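Local coordinates for protein LS-24 (PDB 3LP9) that probably binds hemin as a monomer and spermine as a dimer, and may take part in the response to oxidative stress and in polyamine biosynthesis, at residues A18-N23 / Y187-D192; V132-G137 / A141-G146. One frame throughout, in Å; residues are numbered along the deposited sequence.

In the fold
Both contacts belong to a four-bladed beta-propeller of the hemopexin fold, and each uses a different kind of joint. Contact 2 lies within one sheet, between neighbouring strands of the blade that carries Asp121; contact 1 joins two blades, those of Asn7 and Asp175, its centre about 7 Å from the centre of the chain. The contact centres are about 18 Å apart, and in sequence contact 2 is nested inside the long loop that contact 1 closes. They meet directly where Phe188 CE1 packs on Phe135 CZ at 3.8 Å. The bound calcium ion, at the site of Asn7, Asp65, Asp121 and Asp175, lies about 9 Å from the side chain of Phe189 and about 11 Å from that of Leu134.

Contact 1: residues A18-N23 / Y187-D192; sequences AYFFIN and YFFKDD
Phe20 and Phe189 both carry CG beside the backbone N and anti to the carbonyl carbon, with chi1 of -69° and -55°, and these torsions bring their rings together between two blades of the hemopexin beta-propeller. Strand 17-22 belongs to the first blade and strand 185-190 to the last, so the contact is a seam between the two ends of the chain. The backbones stand well apart: the nearest CA atoms, those of Phe20 and Phe189, are 10.4 Å from each other, and no hydrogen bond crosses. The rings alone span that distance.

They form a T-shaped (edge-to-face) pair. Phe189 presents its CE2-CZ edge to one face of Phe20, the ring centroids lying 5.3 Å apart and the planes inclined at 67°. That inclination falls short of perpendicular, so the approach is somewhat tilted, and the meeting is concentrated at the far end of Phe20, on CE1 and CZ. The segments bury 70 Å² between them, all of it on these two residues.

Both rings are buried, and their surroundings tie the seam to the neighbouring strands. Ile6 of strand 6-11 touches both phenylalanines, while Ala176 and Phe178 of strand 176-179 and Trp218 pack on Phe189. The side chain of Phe189 is about 5 Å from that of Asp175, a residue of the calcium site, whose OD2 accepts a hydrogen bond from the backbone N of Asp191. The shortest approach across the seam joins Phe20 CZ to Phe189 CZ, at 3.8 Å.

Contact 2: residues V132-G137 / A141-G146; sequences VYLFKG and ARIDYG
The beta hairpin of strands 131-136 and 139-144 forms the middle of a four-stranded antiparallel propeller blade of the hemopexin fold. Val132 with Ile143 and Leu134 with Ala141 are hydrogen-bonded pairs, flanking the non-hydrogen-bonded pair Tyr133-Arg142. Four N-H...O bonds join the strands, two within each hydrogen-bonded pair, among them Leu134 N to Ala141 O at 2.6 Å.

On one face, Tyr133 and Arg142 run side by side in the same direction. With CG anti to the backbone N (chi1 177°) and its chain extended as far as NE, Arg142 lays its methylenes along the tyrosine, CG reaching Tyr133 CE1 at 3.5 Å. Ring and guanidinium planes differ by 11°, but the charged group has travelled past the ring, NH2 to a salt bridge with Glu131 OE1 and NH1 to a hydrogen bond with Asn152 OD1. Cutting Tyr133 back to an alanine is likely to leave the aliphatic stem of Arg142 without its flank and Tyr124 without a ring to meet.

Val132, Leu134, Ala141 and Ile143, all buried, make up the other face. The side chains of Leu134 and Ile143 cross at about a right angle, Leu134 CD1 touching Ile143 CG2 at 3.7 Å, and Val132 and Leu134 both reach Phe68 of the preceding blade. At the end of the strand, Asp144 OD1 accepts from Gly146 N in an Asx turn, and Val132 CG2 meets the edge of the Tyr145 ring in its plane, 3.8 Å from CD1.

Contact 1: residues A18-N23 / Y187-D192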
loop_
_atom_site.group_PDB
_atom_site.type_symbol
_atom_site.label_atom_id
_atom_site.label_comp_id
_atom_site.label_asym_id
_atom_site.label_seq_id
_atom_site.Cartn_x
_atom_site.Cartn_y
_atom_site.Cartn_z
ATOM N N ALA A 18 -0.838 -6.506 -25.658
ATOM C CA ALA A 18 -0.326 -6.785 -24.343
ATOM C C ALA A 18 0.108 -5.459 -23.677
ATOM O O ALA A 18 0.532 -4.545 -24.349
ATOM C CB ALA A 18 0.799 -7.744 -24.433
ATOM N N TYR A 19 -0.065 -5.357 -22.348
ATOM C CA TYR A 19 0.369 -4.200 -21.548
ATOM C C TYR A 19 1.727 -4.531 -20.865
ATOM O O TYR A 19 1.908 -5.607 -20.265
ATOM C CB TYR A 19 -0.712 -3.873 -20.489
ATOM C CG TYR A 19 -2.057 -3.485 -21.034
ATOM C CD1 TYR A 19 -2.395 -2.128 -21.191
ATOM C CD2 TYR A 19 -3.004 -4.447 -21.400
ATOM C CE1 TYR A 19 -3.672 -1.724 -21.686
ATOM C CE2 TYR A 19 -4.271 -4.065 -21.896
ATOM C CZ TYR A 19 -4.588 -2.691 -22.040
ATOM O OH TYR A 19 -5.775 -2.254 -22.592
ATOM N N PHE A 20 2.690 -3.616 -21.000
ATOM C CA PHE A 20 4.030 -3.818 -20.440
ATOM C C PHE A 20 4.150 -2.735 -19.415
ATOM O O PHE A 20 3.826 -1.572 -19.710
ATOM C CB PHE A 20 5.147 -3.647 -21.495
ATOM C CG PHE A 20 5.212 -4.730 -22.556
ATOM C CD1 PHE A 20 4.454 -5.877 -22.485
ATOM C CD2 PHE A 20 6.103 -4.602 -23.614
ATOM C CE1 PHE A 20 4.542 -6.834 -23.418
ATOM C CE2 PHE A 20 6.209 -5.561 -24.541
ATOM C CZ PHE A 20 5.383 -6.690 -24.446
ATOM N N PHE A 21 4.577 -3.087 -18.216
ATOM C CA PHE A 21 4.753 -2.100 -17.181
ATOM C C PHE A 21 6.227 -1.840 -16.902
ATOM O O PHE A 21 6.996 -2.762 -16.627
ATOM C CB PHE A 21 3.959 -2.486 -15.914
ATOM C CG PHE A 21 2.489 -2.661 -16.168
ATOM C CD1 PHE A 21 1.661 -1.554 -16.273
ATOM C CD2 PHE A 21 1.967 -3.913 -16.392
ATOM C CE1 PHE A 21 0.311 -1.701 -16.589
ATOM C CE2 PHE A 21 0.620 -4.085 -16.711
ATOM C CZ PHE A 21 -0.221 -2.960 -16.810
ATOM N N ILE A 22 6.591 -0.577 -16.989
ATOM C CA ILE A 22 7.990 -0.144 -16.873
ATOM C C ILE A 22 8.016 1.017 -15.920
ATOM O O ILE A 22 7.253 1.962 -16.110
ATOM C CB ILE A 22 8.576 0.354 -18.224
ATOM C CG1 ILE A 22 8.132 -0.533 -19.380
ATOM C CG2 ILE A 22 10.133 0.509 -18.166
ATOM C CD1 ILE A 22 8.524 -0.036 -20.689
ATOM N N ASN A 23 8.889 0.964 -14.900
ATOM C CA ASN A 23 8.936 2.006 -13.878
ATOM C C ASN A 23 7.522 2.244 -13.323
ATOM O O ASN A 23 6.878 1.332 -12.884
ATOM C CB ASN A 23 9.623 3.292 -14.408
ATOM C CG ASN A 23 11.042 3.020 -14.898
ATOM O OD1 ASN A 23 11.713 2.091 -14.418
ATOM N ND2 ASN A 23 11.507 3.812 -15.865
ATOM N N TYR A 187 6.187 -15.464 -23.114
ATOM C CA TYR A 187 7.278 -14.546 -23.215
ATOM C C TYR A 187 7.797 -14.282 -21.829
ATOM O O TYR A 187 7.033 -14.029 -20.911
ATOM C CB TYR A 187 6.855 -13.215 -23.885
ATOM C CG TYR A 187 6.575 -13.279 -25.345
ATOM C CD1 TYR A 187 7.603 -13.415 -26.258
ATOM C CD2 TYR A 187 5.255 -13.216 -25.832
ATOM C CE1 TYR A 187 7.346 -13.502 -27.630
ATOM C CE2 TYR A 187 4.976 -13.277 -27.176
ATOM C CZ TYR A 187 6.018 -13.441 -28.071
ATOM O OH TYR A 187 5.745 -13.542 -29.387
ATOM N N PHE A 188 9.113 -14.331 -21.681
ATOM C CA PHE A 188 9.838 -14.056 -20.407
ATOM C C PHE A 188 10.786 -12.944 -20.707
ATOM O O PHE A 188 11.475 -12.964 -21.737
ATOM C CB PHE A 188 10.639 -15.310 -19.898
ATOM C CG PHE A 188 9.760 -16.454 -19.470
ATOM C CD1 PHE A 188 9.322 -16.562 -18.130
ATOM C CD2 PHE A 188 9.318 -17.403 -20.400
ATOM C CE1 PHE A 188 8.454 -17.588 -17.760
ATOM C CE2 PHE A 188 8.480 -18.426 -20.013
ATOM C CZ PHE A 188 8.057 -18.513 -18.674
ATOM N N PHE A 189 10.831 -11.953 -19.821
ATOM C CA PHE A 189 11.763 -10.829 -20.005
ATOM C C PHE A 189 12.732 -10.788 -18.828
ATOM O O PHE A 189 12.413 -11.206 -17.693
ATOM C CB PHE A 189 11.018 -9.482 -20.081
ATOM C CG PHE A 189 9.939 -9.412 -21.151
ATOM C CD1 PHE A 189 10.257 -9.455 -22.520
ATOM C CD2 PHE A 189 8.593 -9.298 -20.788
ATOM C CE1 PHE A 189 9.259 -9.387 -23.493
ATOM C CE2 PHE A 189 7.568 -9.223 -21.756
ATOM C CZ PHE A 189 7.922 -9.259 -23.130
ATOM N N LYS A 190 13.901 -10.247 -19.115
ATOM C CA LYS A 190 14.953 -10.107 -18.141
ATOM C C LYS A 190 15.939 -9.152 -18.752
ATOM O O LYS A 190 16.528 -9.428 -19.839
ATOM C CB LYS A 190 15.622 -11.448 -17.851
ATOM C CG LYS A 190 16.711 -11.332 -16.855
ATOM C CD LYS A 190 16.395 -12.240 -15.735
ATOM C CE LYS A 190 17.507 -12.269 -14.757
ATOM N NZ LYS A 190 17.337 -13.431 -13.864
ATOM N N ASP A 191 16.084 -8.012 -18.102
ATOM C CA ASP A 191 16.939 -6.914 -18.626
ATOM C C ASP A 191 16.523 -6.591 -20.060
ATOM O O ASP A 191 15.351 -6.347 -20.309
ATOM C CB ASP A 191 18.448 -7.245 -18.530
ATOM C CG ASP A 191 18.801 -7.902 -17.199
ATOM O OD1 ASP A 191 18.313 -7.389 -16.156
ATOM O OD2 ASP A 191 19.508 -8.953 -17.193
ATOM N N ASP A 192 17.492 -6.516 -20.969
ATOM C CA ASP A 192 17.274 -6.203 -22.402
ATOM C C ASP A 192 17.013 -7.437 -23.248
ATOM O O ASP A 192 17.044 -7.341 -24.457
ATOM C CB ASP A 192 18.480 -5.447 -22.992
ATOM C CG ASP A 192 19.807 -6.193 -22.821
ATOM O OD1 ASP A 192 20.043 -6.893 -21.800
ATOM O OD2 ASP A 192 20.623 -6.089 -23.736
#

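Contact 2: residues V132-G137 / A141-G146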
loop_
_atom_site.group_PDB
_atom_site.type_symbol
_atom_site.label_atom_id
_atom_site.label_comp_id
_atom_site.label_asym_id
_atom_site.label_seq_id
_atom_site.Cartn_x
_atom_site.Cartn_y
_atom_site.Cartn_z
ATOM N N VAL A 132 -2.197 -20.611 -13.119
ATOM C CA VAL A 132 -1.264 -19.454 -13.238
ATOM C C VAL A 132 0.105 -19.922 -12.716
ATOM O O VAL A 132 0.175 -20.698 -11.758
ATOM C CB VAL A 132 -1.714 -18.184 -12.431
ATOM C CG1 VAL A 132 -0.808 -17.013 -12.665
ATOM C CG2 VAL A 132 -3.116 -17.776 -12.743
ATOM N N TYR A 133 1.174 -19.496 -13.372
ATOM C CA TYR A 133 2.533 -19.685 -12.875
ATOM C C TYR A 133 3.107 -18.390 -12.423
ATOM O O TYR A 133 3.093 -17.415 -13.145
ATOM C CB TYR A 133 3.441 -20.304 -13.943
ATOM C CG TYR A 133 2.908 -21.641 -14.438
ATOM C CD1 TYR A 133 3.437 -22.866 -13.967
ATOM C CD2 TYR A 133 1.865 -21.682 -15.368
ATOM C CE1 TYR A 133 2.924 -24.066 -14.423
ATOM C CE2 TYR A 133 1.345 -22.867 -15.805
ATOM C CZ TYR A 133 1.871 -24.045 -15.338
ATOM O OH TYR A 133 1.345 -25.222 -15.826
ATOM N N LEU A 134 3.649 -18.391 -11.217
ATOM C CA LEU A 134 4.241 -17.198 -10.652
ATOM C C LEU A 134 5.724 -17.454 -10.288
ATOM O O LEU A 134 6.059 -18.524 -9.826
ATOM C CB LEU A 134 3.378 -16.713 -9.430
ATOM C CG LEU A 134 1.871 -16.514 -9.717
ATOM C CD1 LEU A 134 1.135 -17.850 -9.447
ATOM C CD2 LEU A 134 1.180 -15.437 -8.991
ATOM N N PHE A 135 6.574 -16.422 -10.421
ATOM C CA PHE A 135 8.010 -16.525 -10.207
ATOM C C PHE A 135 8.511 -15.527 -9.191
ATOM O O PHE A 135 8.128 -14.373 -9.233
ATOM C CB PHE A 135 8.781 -16.329 -11.553
ATOM C CG PHE A 135 8.400 -17.356 -12.609
ATOM C CD1 PHE A 135 9.151 -18.517 -12.789
ATOM C CD2 PHE A 135 7.228 -17.187 -13.386
ATOM C CE1 PHE A 135 8.785 -19.454 -13.732
ATOM C CE2 PHE A 135 6.809 -18.147 -14.341
ATOM C CZ PHE A 135 7.591 -19.275 -14.512
ATOM N N LYS A 136 9.387 -15.990 -8.289
ATOM C CA LYS A 136 10.047 -15.125 -7.304
ATOM C C LYS A 136 11.465 -15.643 -7.175
ATOM O O LYS A 136 11.664 -16.783 -6.759
ATOM C CB LYS A 136 9.337 -15.131 -5.939
ATOM C CG LYS A 136 9.992 -14.236 -4.862
ATOM C CD LYS A 136 10.295 -12.815 -5.400
ATOM C CE LYS A 136 10.851 -11.936 -4.340
ATOM N NZ LYS A 136 9.904 -11.593 -3.231
ATOM N N GLY A 137 12.449 -14.821 -7.537
ATOM C CA GLY A 137 13.793 -15.304 -7.605
ATOM C C GLY A 137 13.793 -16.528 -8.481
ATOM O O GLY A 137 13.185 -16.517 -9.546
ATOM N N ALA A 141 5.734 -20.815 -8.501
ATOM C CA ALA A 141 4.516 -21.430 -7.996
ATOM C C ALA A 141 3.564 -21.579 -9.156
ATOM O O ALA A 141 3.551 -20.723 -10.058
ATOM C CB ALA A 141 3.886 -20.558 -6.926
ATOM N N ARG A 142 2.787 -22.660 -9.124
ATOM C CA ARG A 142 1.674 -22.911 -10.065
ATOM C C ARG A 142 0.391 -22.901 -9.210
ATOM O O ARG A 142 0.298 -23.673 -8.218
ATOM C CB ARG A 142 1.870 -24.253 -10.731
ATOM C CG ARG A 142 0.799 -24.711 -11.674
ATOM C CD ARG A 142 1.158 -26.135 -11.962
ATOM N NE ARG A 142 0.128 -26.790 -12.712
ATOM C CZ ARG A 142 0.042 -28.088 -12.921
ATOM N NH1 ARG A 142 0.965 -28.895 -12.421
ATOM N NH2 ARG A 142 -0.980 -28.560 -13.621
ATOM N N ILE A 143 -0.532 -21.961 -9.498
ATOM C CA ILE A 143 -1.775 -21.856 -8.711
ATOM C C ILE A 143 -3.079 -22.059 -9.522
ATOM O O ILE A 143 -3.049 -22.174 -10.747
ATOM C CB ILE A 143 -1.819 -20.551 -7.883
ATOM C CG1 ILE A 143 -2.309 -19.378 -8.732
ATOM C CG2 ILE A 143 -0.471 -20.300 -7.230
ATOM C CD1 ILE A 143 -2.566 -18.103 -7.958
ATOM N N ASP A 144 -4.210 -22.121 -8.829
ATOM C CA ASP A 144 -5.534 -22.136 -9.451
ATOM C C ASP A 144 -6.341 -21.007 -8.799
ATOM O O ASP A 144 -6.700 -21.116 -7.637
ATOM C CB ASP A 144 -6.180 -23.470 -9.262
ATOM C CG ASP A 144 -7.543 -23.565 -9.921
ATOM O OD1 ASP A 144 -8.398 -22.632 -9.812
ATOM O OD2 ASP A 144 -7.793 -24.598 -10.557
ATOM N N TYR A 145 -6.576 -19.901 -9.509
ATOM C CA TYR A 145 -7.282 -18.783 -8.897
ATOM C C TYR A 145 -8.770 -18.972 -8.678
ATOM O O TYR A 145 -9.383 -18.128 -8.020
ATOM C CB TYR A 145 -7.043 -17.475 -9.609
ATOM C CG TYR A 145 -7.649 -17.383 -10.998
ATOM C CD1 TYR A 145 -6.816 -17.369 -12.135
ATOM C CD2 TYR A 145 -9.039 -17.232 -11.169
ATOM C CE1 TYR A 145 -7.345 -17.212 -13.417
ATOM C CE2 TYR A 145 -9.620 -17.123 -12.451
ATOM C CZ TYR A 145 -8.769 -17.115 -13.580
ATOM O OH TYR A 145 -9.314 -16.986 -14.841
ATOM N N GLY A 146 -9.367 -20.063 -9.180
ATOM C CA GLY A 146 -10.762 -20.358 -8.871
ATOM C C GLY A 146 -10.862 -21.027 -7.518
ATOM O O GLY A 146 -11.718 -20.696 -6.706
#